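Local coordinates for protein probable TonB-dependent siderophore receptor PiuA (Acinetobacter baumannii, PDB 5FP1) that probably takes up iron across the outer membrane by binding iron-chelating siderophores, and may bind ferric enterobactin with micromolar affinity, at residues D442-F450 with S493-W501; Y355-N366 with Q407-S418. All blocks are in the same frame, centred on the assembly; numbering follows the deposited sequence. Where two conformers were deposited one is given.

Interaction 1: residues D442-F450 with S493-W501; sequences DKFEAEQNF and SPVGLNAGW. With C8E ((hydroxyethyloxy)tri(ethyloxy)octane), chain G.
The ring of F444 lies against the pyrrolidine of P494, whose CG stands over the middle of one face, 3.5 Å from the ring centroid and 7° off its normal. This is a CH-pi contact with the carbon almost on the ring axis, and proline suits it because its rigid, slightly polarised ring C-H groups offer a compact surface to an aromatic face. The phenyl reaches the loop because its CG stands anti to the backbone nitrogen (chi1 173°). Farther along the ring, CE2 meets the CD1 methyl of L497 at 4.0 Å, while the carbonyl oxygen of G496 lies near the ring plane, at its edge. A446 is the next residue to point at the loop; its small methyl leaves room for G496, whose backbone passes too close for a side chain at that position. P494 to L497 form a type II turn, and G496 to A499 a type I turn, which curl the loop against the strand.

Toward Q448 the contact changes from dry to wet. No direct hydrogen bond joins the two segments; the polar link is made by three waters. The carboxamide OE1 accepts from one water shared with N498 OD1, 2.6 Å from OE1, and from a second shared with G496 O. On the other branch, NE2 gives a hydrogen to a third water, which in turn donates to G500 O at 2.6 Å. A glutamine fits here since it can accept and donate at once. N498 also shapes the loop itself: its OD1 receives G500 N at 2.9 Å in an Asx turn. V495 O, buried beside the ring, has no hydrogen-bond partner in the model. The loop is therefore held to the inner side of the barrel wall by apolar contact at one end and by water-mediated polarity at the other.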
loop_
_atom_site.group_PDB
_atom_site.type_symbol
_atom_site.label_atom_id
_atom_site.label_comp_id
_atom_site.label_asym_id
_atom_site.label_seq_id
_atom_site.Cartn_x
_atom_site.Cartn_y
_atom_site.Cartn_z
ATOM N N ASP A 442 -0.126 -14.116 -19.068
ATOM C CA ASP A 442 0.553 -12.823 -19.122
ATOM C C ASP A 442 1.821 -12.930 -19.952
ATOM O O ASP A 442 2.570 -13.908 -19.849
ATOM C CB ASP A 442 0.944 -12.332 -17.719
ATOM C CG ASP A 442 -0.211 -11.723 -16.972
ATOM O OD1 ASP A 442 -0.483 -10.536 -17.186
ATOM O OD2 ASP A 442 -0.867 -12.431 -16.182
ATOM N N LYS A 443 2.059 -11.906 -20.767
ATOM C CA LYS A 443 3.368 -11.689 -21.344
ATOM C C LYS A 443 3.933 -10.399 -20.779
ATOM O O LYS A 443 3.227 -9.384 -20.705
ATOM C CB LYS A 443 3.252 -11.591 -22.869
ATOM C CG LYS A 443 4.562 -11.249 -23.554
ATOM C CD LYS A 443 4.385 -11.251 -25.065
ATOM C CE LYS A 443 5.696 -10.915 -25.767
ATOM N NZ LYS A 443 5.466 -10.636 -27.209
ATOM N N PHE A 444 5.190 -10.445 -20.370
ATOM C CA PHE A 444 5.807 -9.341 -19.642
ATOM C C PHE A 444 7.173 -9.083 -20.276
ATOM O O PHE A 444 7.968 -10.007 -20.496
ATOM C CB PHE A 444 5.935 -9.716 -18.160
ATOM C CG PHE A 444 6.701 -8.720 -17.312
ATOM C CD1 PHE A 444 8.062 -8.846 -17.136
ATOM C CD2 PHE A 444 6.039 -7.705 -16.642
ATOM C CE1 PHE A 444 8.777 -7.947 -16.337
ATOM C CE2 PHE A 444 6.737 -6.804 -15.835
ATOM C CZ PHE A 444 8.103 -6.928 -15.694
ATOM N N GLU A 445 7.457 -7.827 -20.548
ATOM C CA GLU A 445 8.798 -7.437 -20.930
ATOM C C GLU A 445 9.263 -6.194 -20.166
ATOM O O GLU A 445 8.555 -5.184 -20.110
ATOM C CB GLU A 445 8.869 -7.161 -22.426
ATOM C CG GLU A 445 10.254 -6.679 -22.834
ATOM C CD GLU A 445 10.320 -6.303 -24.305
ATOM O OE1 GLU A 445 10.254 -7.195 -25.177
ATOM O OE2 GLU A 445 10.462 -5.112 -24.575
ATOM N N ALA A 446 10.452 -6.276 -19.571
ATOM C CA ALA A 446 11.041 -5.135 -18.879
ATOM C C ALA A 446 12.400 -4.879 -19.480
ATOM O O ALA A 446 13.216 -5.797 -19.612
ATOM C CB ALA A 446 11.156 -5.394 -17.394
ATOM N N GLU A 447 12.634 -3.637 -19.874
ATOM C CA GLU A 447 13.927 -3.245 -20.420
ATOM C C GLU A 447 14.434 -2.008 -19.726
ATOM O O GLU A 447 13.722 -1.008 -19.641
ATOM C CB GLU A 447 13.785 -2.953 -21.915
ATOM C CG GLU A 447 15.096 -2.526 -22.564
ATOM C CD GLU A 447 14.990 -2.493 -24.084
ATOM O OE1 GLU A 447 14.141 -1.767 -24.607
ATOM O OE2 GLU A 447 15.739 -3.219 -24.749
ATOM N N GLN A 448 15.680 -2.045 -19.274
ATOM C CA GLN A 448 16.253 -0.932 -18.579
ATOM C C GLN A 448 17.590 -0.579 -19.183
ATOM O O GLN A 448 18.447 -1.434 -19.295
ATOM C CB GLN A 448 16.402 -1.253 -17.093
ATOM C CG GLN A 448 15.182 -0.828 -16.341
ATOM C CD GLN A 448 15.259 -0.950 -14.833
ATOM O OE1 GLN A 448 14.323 -1.434 -14.255
ATOM N NE2 GLN A 448 16.311 -0.465 -14.215
ATOM N N ASN A 449 17.737 0.683 -19.581
ATOM C CA ASN A 449 18.981 1.207 -20.161
ATOM C C ASN A 449 19.778 1.998 -19.119
ATOM O O ASN A 449 19.344 3.072 -18.683
ATOM C CB ASN A 449 18.641 2.105 -21.354
ATOM C CG ASN A 449 17.881 1.355 -22.441
ATOM O OD1 ASN A 449 18.361 0.348 -22.958
ATOM N ND2 ASN A 449 16.685 1.816 -22.759
ATOM N N PHE A 450 20.925 1.463 -18.704
ATOM C CA PHE A 450 21.730 2.075 -17.668
ATOM C C PHE A 450 22.853 2.911 -18.271
ATOM O O PHE A 450 23.618 2.407 -19.109
ATOM C CB PHE A 450 22.369 1.015 -16.798
ATOM C CG PHE A 450 21.385 0.179 -16.033
ATOM C CD1 PHE A 450 20.905 0.609 -14.798
ATOM C CD2 PHE A 450 20.917 -1.011 -16.550
ATOM C CE1 PHE A 450 19.985 -0.160 -14.083
ATOM C CE2 PHE A 450 19.996 -1.783 -15.856
ATOM C CZ PHE A 450 19.532 -1.362 -14.613
ATOM N N SER A 493 5.954 -13.553 -10.299
ATOM C CA SER A 493 6.539 -12.208 -10.117
ATOM C C SER A 493 7.848 -12.135 -10.894
ATOM O O SER A 493 8.857 -12.724 -10.487
ATOM C CB SER A 493 6.762 -11.889 -8.625
ATOM O OG SER A 493 7.146 -10.511 -8.426
ATOM N N PRO A 494 7.815 -11.488 -12.056
ATOM C CA PRO A 494 8.986 -11.443 -12.926
ATOM C C PRO A 494 10.019 -10.445 -12.431
ATOM O O PRO A 494 9.689 -9.490 -11.717
ATOM C CB PRO A 494 8.406 -10.979 -14.264
ATOM C CG PRO A 494 7.245 -10.118 -13.877
ATOM C CD PRO A 494 6.671 -10.758 -12.637
ATOM N N VAL A 495 11.280 -10.665 -12.775
ATOM C CA VAL A 495 12.310 -9.679 -12.469
ATOM C C VAL A 495 11.998 -8.403 -13.254
ATOM O O VAL A 495 11.490 -8.452 -14.362
ATOM C CB VAL A 495 13.736 -10.182 -12.787
ATOM C CG1 VAL A 495 13.948 -10.265 -14.273
ATOM C CG2 VAL A 495 14.780 -9.279 -12.153
ATOM N N GLY A 496 12.285 -7.267 -12.639
ATOM C CA GLY A 496 12.011 -5.936 -13.211
ATOM C C GLY A 496 10.595 -5.422 -12.976
ATOM O O GLY A 496 10.199 -4.412 -13.529
ATOM N N LEU A 497 9.813 -6.134 -12.168
ATOM C CA LEU A 497 8.420 -5.748 -11.942
ATOM C C LEU A 497 8.250 -4.333 -11.369
ATOM O O LEU A 497 7.198 -3.716 -11.550
ATOM C CB LEU A 497 7.742 -6.769 -11.026
ATOM C CG LEU A 497 6.253 -6.514 -10.765
ATOM C CD1 LEU A 497 5.463 -6.567 -12.069
ATOM C CD2 LEU A 497 5.720 -7.508 -9.756
ATOM N N ASN A 498 9.251 -3.805 -10.667
ATOM C CA ASN A 498 9.108 -2.463 -10.099
ATOM C C ASN A 498 9.136 -1.356 -11.165
ATOM O O ASN A 498 8.917 -0.176 -10.868
ATOM C CB ASN A 498 10.146 -2.206 -8.994
ATOM C CG ASN A 498 11.603 -2.207 -9.483
ATOM O OD1 ASN A 498 11.898 -1.993 -10.654
ATOM N ND2 ASN A 498 12.523 -2.392 -8.543
ATOM N N ALA A 499 9.456 -1.746 -12.400
ATOM C CA ALA A 499 9.394 -0.846 -13.580
ATOM C C ALA A 499 10.360 0.303 -13.446
ATOM O O ALA A 499 10.157 1.382 -14.029
ATOM C CB ALA A 499 7.988 -0.310 -13.796
ATOM N N GLY A 500 11.417 0.070 -12.677
ATOM C CA GLY A 500 12.508 1.015 -12.606
ATOM C C GLY A 500 12.839 1.462 -11.195
ATOM O O GLY A 500 14.008 1.549 -10.820
ATOM N N TRP A 501 11.831 1.783 -10.400
ATOM C CA TRP A 501 12.123 2.317 -9.063
ATOM C C TRP A 501 10.992 1.908 -8.124
ATOM O O TRP A 501 9.836 2.276 -8.310
ATOM C CB TRP A 501 12.297 3.833 -9.132
ATOM C CG TRP A 501 13.090 4.394 -7.973
ATOM C CD1 TRP A 501 12.652 5.274 -7.021
ATOM C CD2 TRP A 501 14.427 4.055 -7.624
ATOM N NE1 TRP A 501 13.650 5.503 -6.091
ATOM C CE2 TRP A 501 14.747 4.762 -6.439
ATOM C CE3 TRP A 501 15.393 3.206 -8.191
ATOM C CZ2 TRP A 501 15.994 4.682 -5.848
ATOM C CZ3 TRP A 501 16.646 3.140 -7.595
ATOM C CH2 TRP A 501 16.928 3.862 -6.444
HETATM C C1 C8E G . 17.357 9.405 -17.092
HETATM C C2 C8E G . 17.430 8.957 -18.549
HETATM C C3 C8E G . 18.593 8.004 -18.769
HETATM C C4 C8E G . 18.762 7.568 -20.218
HETATM C C5 C8E G . 19.198 6.108 -20.329
HETATM C C6 C8E G . 20.028 5.856 -21.597
HETATM C C7 C8E G . 19.193 5.658 -22.858
HETATM C C8 C8E G . 20.089 5.205 -24.013
HETATM O O9 C8E G . 19.521 4.080 -24.684
HETATM O O HOH W 1 14.151 -2.859 -12.112
HETATM O O HOH W 2 15.981 -0.150 -11.091
HETATM O O HOH W 3 11.796 -2.456 -15.156
#

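Interaction 2: residues Y355-N366 with Q407-S418. With C8E ((hydroxyethyloxy)tri(ethyloxy)octane), chain D; C8E ((hydroxyethyloxy)tri(ethyloxy)octane), chain G; C8E ((hydroxyethyloxy)tri(ethyloxy)octane), chain J.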
loop_
_atom_site.group_PDB
_atom_site.type_symbol
_atom_site.label_atom_id
_atom_site.label_comp_id
_atom_site.label_asym_id
_atom_site.label_seq_id
_atom_site.Cartn_x
_atom_site.Cartn_y
_atom_site.Cartn_z
ATOM N N TYR A 355 -3.710 -4.510 -21.992
ATOM C CA TYR A 355 -2.431 -4.073 -22.505
ATOM C C TYR A 355 -1.940 -2.926 -21.621
ATOM O O TYR A 355 -2.703 -2.063 -21.268
ATOM C CB TYR A 355 -2.574 -3.562 -23.929
ATOM C CG TYR A 355 -1.319 -2.892 -24.424
ATOM C CD1 TYR A 355 -0.242 -3.635 -24.851
ATOM C CD2 TYR A 355 -1.187 -1.508 -24.397
ATOM C CE1 TYR A 355 0.925 -3.035 -25.273
ATOM C CE2 TYR A 355 -0.017 -0.899 -24.818
ATOM C CZ TYR A 355 1.025 -1.666 -25.260
ATOM O OH TYR A 355 2.196 -1.074 -25.677
ATOM N N SER A 356 -0.660 -2.895 -21.298
ATOM C CA SER A 356 -0.102 -1.684 -20.680
ATOM C C SER A 356 1.312 -1.441 -21.081
ATOM O O SER A 356 2.065 -2.368 -21.380
ATOM C CB SER A 356 -0.161 -1.726 -19.148
ATOM O OG SER A 356 0.574 -2.809 -18.672
ATOM N N LYS A 357 1.692 -0.175 -21.063
ATOM C CA LYS A 357 3.060 0.178 -21.329
ATOM C C LYS A 357 3.456 1.341 -20.442
ATOM O O LYS A 357 2.744 2.343 -20.347
ATOM C CB LYS A 357 3.277 0.528 -22.800
ATOM C CG LYS A 357 4.743 0.743 -23.119
ATOM C CD LYS A 357 4.951 1.156 -24.575
ATOM C CE LYS A 357 6.423 1.157 -24.922
ATOM N NZ LYS A 357 6.593 1.238 -26.402
ATOM N N GLN A 358 4.588 1.179 -19.785
ATOM C CA GLN A 358 5.074 2.169 -18.836
ATOM C C GLN A 358 6.494 2.542 -19.199
ATOM O O GLN A 358 7.313 1.674 -19.467
ATOM C CB GLN A 358 5.059 1.598 -17.427
ATOM C CG GLN A 358 5.447 2.612 -16.379
ATOM C CD GLN A 358 5.449 2.053 -14.950
ATOM O OE1 GLN A 358 5.129 0.871 -14.683
ATOM N NE2 GLN A 358 5.845 2.902 -14.030
ATOM N N LYS A 359 6.793 3.836 -19.146
ATOM C CA LYS A 359 8.143 4.333 -19.370
ATOM C C LYS A 359 8.531 5.274 -18.242
ATOM O O LYS A 359 7.780 6.190 -17.877
ATOM C CB LYS A 359 8.265 5.082 -20.705
ATOM C CG LYS A 359 7.948 4.213 -21.918
ATOM C CD LYS A 359 8.403 4.826 -23.249
ATOM C CE LYS A 359 9.922 4.743 -23.458
ATOM N NZ LYS A 359 10.407 3.437 -24.028
ATOM N N THR A 360 9.725 5.058 -17.719
ATOM C CA THR A 360 10.220 5.782 -16.522
ATOM C C THR A 360 11.626 6.250 -16.767
ATOM O O THR A 360 12.461 5.466 -17.239
ATOM C CB THR A 360 10.233 4.855 -15.267
ATOM O OG1 THR A 360 8.898 4.434 -14.985
ATOM C CG2 THR A 360 10.774 5.578 -14.011
ATOM N N ASP A 361 11.880 7.526 -16.461
ATOM C CA ASP A 361 13.225 8.065 -16.334
ATOM C C ASP A 361 13.599 8.150 -14.855
ATOM O O ASP A 361 12.791 8.581 -14.031
ATOM C CB ASP A 361 13.292 9.480 -16.931
ATOM C CG ASP A 361 13.223 9.485 -18.465
ATOM O OD1 ASP A 361 13.591 8.482 -19.081
ATOM O OD2 ASP A 361 12.846 10.518 -19.049
ATOM N N LYS A 362 14.820 7.758 -14.510
ATOM C CA LYS A 362 15.264 7.831 -13.122
ATOM C C LYS A 362 16.631 8.460 -12.998
ATOM O O LYS A 362 17.579 8.094 -13.725
ATOM C CB LYS A 362 15.288 6.430 -12.477
ATOM C CG LYS A 362 15.594 6.424 -10.972
ATOM C CD LYS A 362 17.072 6.301 -10.617
ATOM C CE LYS A 362 17.308 6.349 -9.108
ATOM N NZ LYS A 362 18.734 6.303 -8.689
ATOM N N GLY A 363 16.744 9.362 -12.019
ATOM C CA GLY A 363 18.026 9.949 -11.633
ATOM C C GLY A 363 18.088 10.080 -10.118
ATOM O O GLY A 363 17.208 9.567 -9.367
ATOM N N GLY A 364 19.082 10.820 -9.662
ATOM C CA GLY A 364 19.232 11.102 -8.242
ATOM C C GLY A 364 20.130 12.297 -8.114
ATOM O O GLY A 364 20.461 12.951 -9.132
ATOM N N TYR A 365 20.559 12.579 -6.893
ATOM C CA TYR A 365 21.357 13.784 -6.632
ATOM C C TYR A 365 22.780 13.454 -6.282
ATOM O O TYR A 365 23.049 12.508 -5.512
ATOM C CB TYR A 365 20.725 14.670 -5.546
ATOM C CG TYR A 365 19.454 15.345 -6.015
ATOM C CD1 TYR A 365 19.490 16.497 -6.797
ATOM C CD2 TYR A 365 18.211 14.811 -5.705
ATOM C CE1 TYR A 365 18.329 17.099 -7.242
ATOM C CE2 TYR A 365 17.054 15.410 -6.136
ATOM C CZ TYR A 365 17.112 16.545 -6.918
ATOM O OH TYR A 365 15.928 17.092 -7.357
ATOM N N ASN A 366 23.697 14.186 -6.918
ATOM C CA ASN A 366 25.065 14.293 -6.406
ATOM C C ASN A 366 25.115 15.434 -5.396
ATOM O O ASN A 366 24.392 16.435 -5.529
ATOM C CB ASN A 366 26.061 14.578 -7.524
ATOM C CG ASN A 366 26.342 13.363 -8.389
ATOM O OD1 ASN A 366 26.279 12.226 -7.938
ATOM N ND2 ASN A 366 26.686 13.616 -9.635
ATOM N N GLN A 407 23.148 18.364 -7.124
ATOM C CA GLN A 407 23.035 18.432 -8.562
ATOM C C GLN A 407 22.393 17.180 -9.121
ATOM O O GLN A 407 22.831 16.074 -8.840
ATOM C CB GLN A 407 24.422 18.591 -9.178
ATOM C CG GLN A 407 24.437 18.658 -10.688
ATOM C CD GLN A 407 25.711 19.295 -11.209
ATOM O OE1 GLN A 407 25.880 20.510 -11.149
ATOM N NE2 GLN A 407 26.618 18.472 -11.703
ATOM N N ALA A 408 21.391 17.365 -9.956
ATOM C CA ALA A 408 20.657 16.227 -10.508
ATOM C C ALA A 408 21.579 15.433 -11.423
ATOM O O ALA A 408 22.417 16.007 -12.119
ATOM C CB ALA A 408 19.429 16.715 -11.267
ATOM N N ARG A 409 21.429 14.117 -11.415
ATOM C CA ARG A 409 22.275 13.193 -12.161
ATOM C C ARG A 409 21.354 12.091 -12.733
ATOM O O ARG A 409 20.666 11.442 -11.966
ATOM C CB ARG A 409 23.277 12.536 -11.206
ATOM C CG ARG A 409 24.206 11.491 -11.819
ATOM C CD ARG A 409 24.747 10.496 -10.783
ATOM N NE ARG A 409 23.630 9.740 -10.228
ATOM C CZ ARG A 409 23.158 9.848 -8.991
ATOM N NH1 ARG A 409 23.761 10.616 -8.085
ATOM N NH2 ARG A 409 22.083 9.158 -8.656
ATOM N N PRO A 410 21.373 11.856 -14.060
ATOM C CA PRO A 410 20.542 10.794 -14.645
ATOM C C PRO A 410 21.190 9.436 -14.444
ATOM O O PRO A 410 22.406 9.350 -14.432
ATOM C CB PRO A 410 20.481 11.175 -16.134
ATOM C CG PRO A 410 21.808 11.849 -16.380
ATOM C CD PRO A 410 22.171 12.561 -15.084
ATOM N N ASP A 411 20.392 8.381 -14.249
ATOM C CA ASP A 411 20.930 7.040 -13.999
ATOM C C ASP A 411 20.488 6.015 -15.044
ATOM O O ASP A 411 21.331 5.288 -15.607
ATOM C CB ASP A 411 20.567 6.523 -12.605
ATOM C CG ASP A 411 21.183 7.363 -11.499
ATOM O OD1 ASP A 411 22.407 7.639 -11.559
ATOM O OD2 ASP A 411 20.450 7.747 -10.569
ATOM N N PHE A 412 19.196 5.946 -15.317
ATOM C CA PHE A 412 18.677 4.970 -16.286
ATOM C C PHE A 412 17.281 5.305 -16.723
ATOM O O PHE A 412 16.628 6.181 -16.150
ATOM C CB PHE A 412 18.689 3.531 -15.732
ATOM C CG PHE A 412 17.883 3.335 -14.463
ATOM C CD1 PHE A 412 16.520 3.185 -14.502
ATOM C CD2 PHE A 412 18.524 3.266 -13.229
ATOM C CE1 PHE A 412 15.775 3.003 -13.326
ATOM C CE2 PHE A 412 17.804 3.068 -12.058
ATOM C CZ PHE A 412 16.429 2.933 -12.100
ATOM N N ASP A 413 16.810 4.589 -17.739
ATOM C CA ASP A 413 15.379 4.589 -18.044
ATOM C C ASP A 413 14.884 3.164 -18.098
ATOM O O ASP A 413 15.673 2.241 -18.212
ATOM C CB ASP A 413 15.005 5.353 -19.318
ATOM C CG ASP A 413 15.579 4.721 -20.601
ATOM O OD1 ASP A 413 15.686 3.493 -20.710
ATOM O OD2 ASP A 413 15.881 5.491 -21.509
ATOM N N ALA A 414 13.568 3.004 -18.033
ATOM C CA ALA A 414 12.956 1.672 -17.968
ATOM C C ALA A 414 11.635 1.643 -18.691
ATOM O O ALA A 414 10.843 2.539 -18.547
ATOM C CB ALA A 414 12.742 1.251 -16.523
ATOM N N THR A 415 11.387 0.557 -19.408
ATOM C CA THR A 415 10.150 0.359 -20.136
ATOM C C THR A 415 9.586 -1.013 -19.831
ATOM O O THR A 415 10.281 -2.026 -19.961
ATOM C CB THR A 415 10.399 0.491 -21.642
ATOM O OG1 THR A 415 10.917 1.798 -21.896
ATOM C CG2 THR A 415 9.105 0.308 -22.440
ATOM N N VAL A 416 8.343 -1.043 -19.375
ATOM C CA VAL A 416 7.655 -2.319 -19.100
ATOM C C VAL A 416 6.417 -2.368 -19.982
ATOM O O VAL A 416 5.580 -1.447 -19.995
ATOM C CB VAL A 416 7.258 -2.455 -17.621
ATOM C CG1 VAL A 416 6.452 -3.722 -17.385
ATOM C CG2 VAL A 416 8.505 -2.450 -16.736
ATOM N N GLU A 417 6.307 -3.453 -20.718
ATOM C CA GLU A 417 5.181 -3.665 -21.600
ATOM C C GLU A 417 4.566 -5.020 -21.255
ATOM O O GLU A 417 5.274 -6.032 -21.130
ATOM C CB GLU A 417 5.654 -3.630 -23.054
ATOM C CG GLU A 417 4.506 -3.647 -24.064
ATOM C CD GLU A 417 4.988 -3.320 -25.483
ATOM O OE1 GLU A 417 6.137 -3.642 -25.793
ATOM O OE2 GLU A 417 4.223 -2.738 -26.262
ATOM N N SER A 418 3.251 -5.054 -21.129
ATOM C CA SER A 418 2.561 -6.294 -20.816
ATOM C C SER A 418 1.341 -6.491 -21.684
ATOM O O SER A 418 0.751 -5.538 -22.206
ATOM C CB SER A 418 2.134 -6.314 -19.358
ATOM O OG SER A 418 1.150 -5.329 -19.112
HETATM C C1 C8E D . 13.240 12.459 -14.320
HETATM C C2 C8E D . 14.595 11.862 -14.002
HETATM C C3 C8E D . 15.674 12.828 -14.478
HETATM C C4 C8E D . 16.730 13.051 -13.416
HETATM C C5 C8E D . 18.069 13.452 -14.015
HETATM C C6 C8E D . 17.988 14.697 -14.880
HETATM C C7 C8E D . 19.379 15.034 -15.389
HETATM C C8 C8E D . 19.680 16.522 -15.308
HETATM O O9 C8E D . 21.010 16.726 -15.793
HETATM C C1 C8E G . 17.357 9.405 -17.092
HETATM C C2 C8E G . 17.430 8.957 -18.549
HETATM C C3 C8E G . 18.593 8.004 -18.769
HETATM C C4 C8E G . 18.762 7.568 -20.218
HETATM C C5 C8E G . 19.198 6.108 -20.329
HETATM C C6 C8E G . 20.028 5.856 -21.597
HETATM C C7 C8E G . 19.193 5.658 -22.858
HETATM C C8 C8E G . 20.089 5.205 -24.013
HETATM O O9 C8E G . 19.521 4.080 -24.684
HETATM C C1 C8E J . 4.816 5.253 -22.825
HETATM C C2 C8E J . 3.458 5.076 -22.182
HETATM C C3 C8E J . 2.657 6.377 -22.202
HETATM C C4 C8E J . 1.791 6.481 -23.453
HETATM C C5 C8E J . 1.047 7.809 -23.538
HETATM C C6 C8E J . 0.197 8.034 -22.298
HETATM C C7 C8E J . 0.979 8.740 -21.189
HETATM C C8 C8E J . 0.037 9.427 -20.210
HETATM O O9 C8E J . 0.539 10.737 -19.945
HETATM C C10 C8E J . -0.093 11.400 -18.840
HETATM C C11 C8E J . -1.612 11.224 -18.822
HETATM O O12 C8E J . -2.222 12.127 -17.887
HETATM O O HOH W 4 3.303 -2.142 -18.287
HETATM O O HOH W 5 5.666 -0.851 -27.879
HETATM O O HOH W 6 8.907 2.082 -16.336
HETATM O O HOH W 7 14.791 8.250 -21.444
HETATM O O HOH W 8 27.043 16.429 -10.464
#
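K362 reaches D411 through a salt bridge, NZ to OD2 at 2.9 Å, approaching from above the carboxylate plane. R409 grips the same carboxylate side-on: NE bonds OD1 at 2.8 Å and NH2 takes the syn lone pair of OD2, both in the guanidinium plane. OD2 thus serves two cations, and the shared negative charge probably offsets the closeness of lysine and arginine. The remaining arm of R409, NH1, bonds N366 OD1 at 3.0 Å from above the amide plane. With the side-on grip on D411, this bond and a weak one from NH1 to Y365 O fix the guanidinium's rotation.

Behind this network, K362 CB lies over the F412 face, toward its rim, 3.9 Å from the centroid, and the turn at chi2 (-91°) carries CD to CE2 of the ring. The lysine's ammonium also makes a cation-pi contact with W501. The glycines G363 and G364 suit their places because the backbone and guanidinium of R409 come so near. The carbonyl of K362 accepts from both D411 N and F412 N.

Farther along, polar pairs form on the face carrying K357, K359 and T415, where detergent binds: K359 NZ bonds T415 OG1, Y355 OH donates to E417 OE2 at 2.7 Å, and a water joins K357 NZ to that same oxygen. C8E molecules lie against K359, D413 and P410. Strand 315-341 flanks one side through backbone bonds, and strand 433-450 the other. The antiparallel pairing is that of the transmembrane beta-barrel of TonB-dependent receptors; here a classic beta bulge, D411 and F412 opposite K362, shifts the register by one.

How the interactions relate
Strand 405-428 of interaction 2 and strand 433-450 of interaction 1 follow each other in the chain and pair as neighbours in the barrel wall, with E447 O probably accepting from T415 N and N449 ND2 probably donating to D413 OD1. Interaction 1 is wholly buried and joins that wall to a loop by apolar contact and bridging waters. Interaction 2, partly buried, lies within the wall and relies on backbone hydrogen bonds along the strands, with one bulge, and on charged pairs. Loop 493-501 of interaction 1 also reaches the strands of interaction 2, G500 O packing on F412 CZ. One C8E molecule, chain G, contacts both interactions on the wall's detergent-bearing side.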